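Local coordinates for protein aspartate semialdehyde dehydrogenase (Francisella tularensis subsp. tularensis, PDB 4WOJ) that probably catalyses the NADPH-dependent reductive dephosphorylation of aspartyl-4-phosphate to aspartate semialdehyde, a step toward lysine, methionine and threonine, at residues M72-S77 and Q97-D102. Sequence-based numbering, arbitrary orientation.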
ATOM      1  N   MET B  72     -10.029  35.670 -23.240  1.00 40.88           N
ATOM      2  CA  MET B  72      -8.766  35.244 -22.611  1.00 38.84           C
ATOM      3  C   MET B  72      -7.818  34.671 -23.678  1.00 37.82           C
ATOM      4  O   MET B  72      -8.233  33.973 -24.583  1.00 33.16           O
ATOM      5  CB  MET B  72      -8.990  34.200 -21.520  1.00 38.86           C
ATOM      6  CG  MET B  72      -9.901  34.620 -20.372  1.00 41.34           C
ATOM      7  SD  MET B  72      -9.200  35.891 -19.287  1.00 40.56           S
ATOM      8  CE  MET B  72     -10.042  37.312 -19.986  1.00 44.17           C
ATOM      9  N   ASP B  73      -6.548  35.039 -23.571  1.00 38.14           N
ATOM     10  CA  ASP B  73      -5.488  34.500 -24.394  1.00 34.60           C
ATOM     11  C   ASP B  73      -5.152  33.042 -24.022  1.00 37.20           C
ATOM     12  O   ASP B  73      -4.686  32.241 -24.863  1.00 27.09           O
ATOM     13  CB  ASP B  73      -4.253  35.360 -24.231  1.00 32.29           C
ATOM     14  CG  ASP B  73      -4.436  36.728 -24.830  1.00 34.69           C
ATOM     15  OD1 ASP B  73      -4.470  36.795 -26.080  1.00 33.62           O
ATOM     16  OD2 ASP B  73      -4.592  37.726 -24.059  1.00 36.38           O
ATOM     17  N   ILE B  74      -5.388  32.743 -22.747  1.00 35.51           N
ATOM     18  CA  ILE B  74      -5.043  31.487 -22.135  1.00 36.50           C
ATOM     19  C   ILE B  74      -6.057  31.192 -21.044  1.00 37.78           C
ATOM     20  O   ILE B  74      -6.357  32.045 -20.209  1.00 42.96           O
ATOM     21  CB  ILE B  74      -3.642  31.534 -21.476  1.00 36.02           C
ATOM     22  CG1 ILE B  74      -2.555  31.868 -22.505  1.00 33.64           C
ATOM     23  CG2 ILE B  74      -3.322  30.197 -20.793  1.00 33.81           C
ATOM     24  CD1 ILE B  74      -1.145  31.863 -21.927  1.00 33.48           C
ATOM     25  N   LEU B  75      -6.552  29.959 -21.029  1.00 40.28           N
ATOM     26  CA  LEU B  75      -7.434  29.498 -19.966  1.00 39.78           C
ATOM     27  C   LEU B  75      -6.794  28.307 -19.277  1.00 42.65           C
ATOM     28  O   LEU B  75      -6.154  27.476 -19.919  1.00 40.39           O
ATOM     29  CB  LEU B  75      -8.790  29.098 -20.531  1.00 42.24           C
ATOM     30  CG  LEU B  75      -9.566  30.234 -21.214  1.00 41.13           C
ATOM     31  CD1 LEU B  75     -10.721  29.650 -21.994  1.00 39.79           C
ATOM     32  CD2 LEU B  75     -10.060  31.249 -20.179  1.00 42.05           C
ATOM     33  N   LEU B  76      -6.955  28.245 -17.960  1.00 42.02           N
ATOM     34  CA  LEU B  76      -6.345  27.196 -17.167  1.00 43.39           C
ATOM     35  C   LEU B  76      -7.380  26.553 -16.238  1.00 43.56           C
ATOM     36  O   LEU B  76      -7.853  27.179 -15.266  1.00 40.03           O
ATOM     37  CB  LEU B  76      -5.177  27.768 -16.373  1.00 47.42           C
ATOM     38  CG  LEU B  76      -4.171  26.737 -15.876  1.00 50.20           C
ATOM     39  CD1 LEU B  76      -2.849  27.442 -15.611  1.00 53.84           C
ATOM     40  CD2 LEU B  76      -4.682  26.023 -14.632  1.00 49.80           C
ATOM     41  N   SER B  77      -7.709  25.292 -16.528  1.00 42.05           N
ATOM     42  CA  SER B  77      -8.818  24.615 -15.828  1.00 42.89           C
ATOM     43  C   SER B  77      -8.332  23.529 -14.879  1.00 40.03           C
ATOM     44  O   SER B  77      -7.579  22.662 -15.270  1.00 37.95           O
ATOM     45  CB  SER B  77      -9.812  24.006 -16.823  1.00 44.94           C
ATOM     46  OG  SER B  77     -10.903  23.430 -16.123  1.00 48.07           O
ATOM     47  N   GLN B  97      -8.734  30.530 -30.687  1.00 39.93           N
ATOM     48  CA  GLN B  97      -7.443  29.851 -30.901  1.00 44.43           C
ATOM     49  C   GLN B  97      -6.384  30.048 -29.796  1.00 44.24           C
ATOM     50  O   GLN B  97      -5.177  29.985 -30.059  1.00 44.88           O
ATOM     51  CB  GLN B  97      -6.828  30.280 -32.218  1.00 47.72           C
ATOM     52  CG  GLN B  97      -7.531  29.740 -33.437  1.00 48.14           C
ATOM     53  CD  GLN B  97      -7.153  30.554 -34.651  1.00 52.25           C
ATOM     54  OE1 GLN B  97      -6.008  30.983 -34.778  1.00 54.39           O
ATOM     55  NE2 GLN B  97      -8.119  30.819 -35.526  1.00 56.95           N
ATOM     56  N   GLY B  98      -6.839  30.252 -28.570  1.00 38.95           N
ATOM     57  CA  GLY B  98      -5.938  30.406 -27.454  1.00 38.46           C
ATOM     58  C   GLY B  98      -5.518  29.096 -26.806  1.00 37.25           C
ATOM     59  O   GLY B  98      -6.009  28.014 -27.148  1.00 40.26           O
ATOM     60  N   PHE B  99      -4.601  29.211 -25.852  1.00 34.70           N
ATOM     61  CA  PHE B  99      -4.058  28.054 -25.147  1.00 33.99           C
ATOM     62  C   PHE B  99      -4.960  27.553 -24.042  1.00 33.73           C
ATOM     63  O   PHE B  99      -5.422  28.303 -23.187  1.00 34.82           O
ATOM     64  CB  PHE B  99      -2.703  28.370 -24.550  1.00 32.82           C
ATOM     65  CG  PHE B  99      -1.667  28.736 -25.557  1.00 30.53           C
ATOM     66  CD1 PHE B  99      -1.494  30.059 -25.939  1.00 29.81           C
ATOM     67  CD2 PHE B  99      -0.827  27.780 -26.064  1.00 27.36           C
ATOM     68  CE1 PHE B  99      -0.509  30.416 -26.843  1.00 28.80           C
ATOM     69  CE2 PHE B  99       0.156  28.119 -26.959  1.00 29.58           C
ATOM     70  CZ  PHE B  99       0.324  29.438 -27.352  1.00 29.10           C
ATOM     71  N   TRP B 100      -5.200  26.257 -24.081  1.00 37.47           N
ATOM     72  CA  TRP B 100      -6.016  25.580 -23.096  1.00 36.27           C
ATOM     73  C   TRP B 100      -5.067  24.683 -22.307  1.00 37.79           C
ATOM     74  O   TRP B 100      -4.511  23.712 -22.839  1.00 32.02           O
ATOM     75  CB  TRP B 100      -7.082  24.752 -23.808  1.00 35.35           C
ATOM     76  CG  TRP B 100      -7.925  23.929 -22.936  1.00 35.41           C
ATOM     77  CD1 TRP B 100      -7.710  22.646 -22.592  1.00 36.54           C
ATOM     78  CD2 TRP B 100      -9.159  24.311 -22.323  1.00 37.21           C
ATOM     79  NE1 TRP B 100      -8.722  22.198 -21.781  1.00 36.66           N
ATOM     80  CE2 TRP B 100      -9.633  23.199 -21.612  1.00 37.52           C
ATOM     81  CE3 TRP B 100      -9.917  25.492 -22.307  1.00 38.68           C
ATOM     82  CZ2 TRP B 100     -10.830  23.227 -20.871  1.00 41.04           C
ATOM     83  CZ3 TRP B 100     -11.117  25.515 -21.588  1.00 37.21           C
ATOM     84  CH2 TRP B 100     -11.551  24.399 -20.873  1.00 37.41           C
ATOM     85  N   ILE B 101      -4.856  25.047 -21.048  1.00 38.17           N
ATOM     86  CA  ILE B 101      -4.053  24.249 -20.133  1.00 38.67           C
ATOM     87  C   ILE B 101      -5.057  23.565 -19.210  1.00 39.08           C
ATOM     88  O   ILE B 101      -5.906  24.216 -18.627  1.00 40.82           O
ATOM     89  CB  ILE B 101      -3.043  25.117 -19.347  1.00 39.67           C
ATOM     90  CG1 ILE B 101      -2.028  25.751 -20.296  1.00 41.37           C
ATOM     91  CG2 ILE B 101      -2.282  24.287 -18.340  1.00 40.69           C
ATOM     92  CD1 ILE B 101      -1.405  27.023 -19.762  1.00 42.96           C
ATOM     93  N   ASP B 102      -4.963  22.251 -19.085  1.00 41.35           N
ATOM     94  CA  ASP B 102      -5.983  21.493 -18.363  1.00 37.00           C
ATOM     95  C   ASP B 102      -5.418  20.398 -17.484  1.00 35.06           C
ATOM     96  O   ASP B 102      -4.494  19.670 -17.908  1.00 31.86           O
ATOM     97  CB  ASP B 102      -6.887  20.828 -19.394  1.00 38.11           C
ATOM     98  CG  ASP B 102      -8.245  20.408 -18.816  1.00 38.76           C
ATOM     99  OD1 ASP B 102      -8.403  20.337 -17.554  1.00 33.87           O
ATOM    100  OD2 ASP B 102      -9.142  20.136 -19.658  1.00 36.37           O
TER
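Ile74 and Leu76 lie beside Phe99 and Ile101 on one face of two neighbouring parallel strands, 74-77 and 99-102, which helix 81-93 links as a beta-alpha-beta unit of the Rossmann-type NAD-binding domain. The two strands illustrate how such a sheet sends alternate side chains to opposite faces. On the face turned to helix 354-369, Ile74 reaches two partners with its two branches: CG1, beside the backbone N (chi1 -59°), lies 4.0 Å from Phe99 CD1, while CG2 touches CD1 of Ile101 at 3.8 Å. Further along, Leu76 CG rests against CG2 of Ile101. Ile368 of that helix packs on Ile74, Phe99 and Ile101.

The face of Leu75, Ser77, Trp100 and Asp102 looks to helix 81-93. Here Leu75 CD1 approaches the indole at its edge, 4.2 Å from Trp100 CZ3, and His88 stacks edge-to-face on the same ring. Between the faces, Leu75 N donates to Phe99 O and Leu75 O accepts from Ile101 N, a straight bond (174° at the hydrogen), so Leu75 uses both its N-H and its carbonyl to bond the neighbouring strand. Within strand 99-102, Trp100 NE1 donates at 3.0 Å to Asp102 OD2, above the carboxylate plane; that oxygen is also hydrogen-bonded to Thr84 OG1.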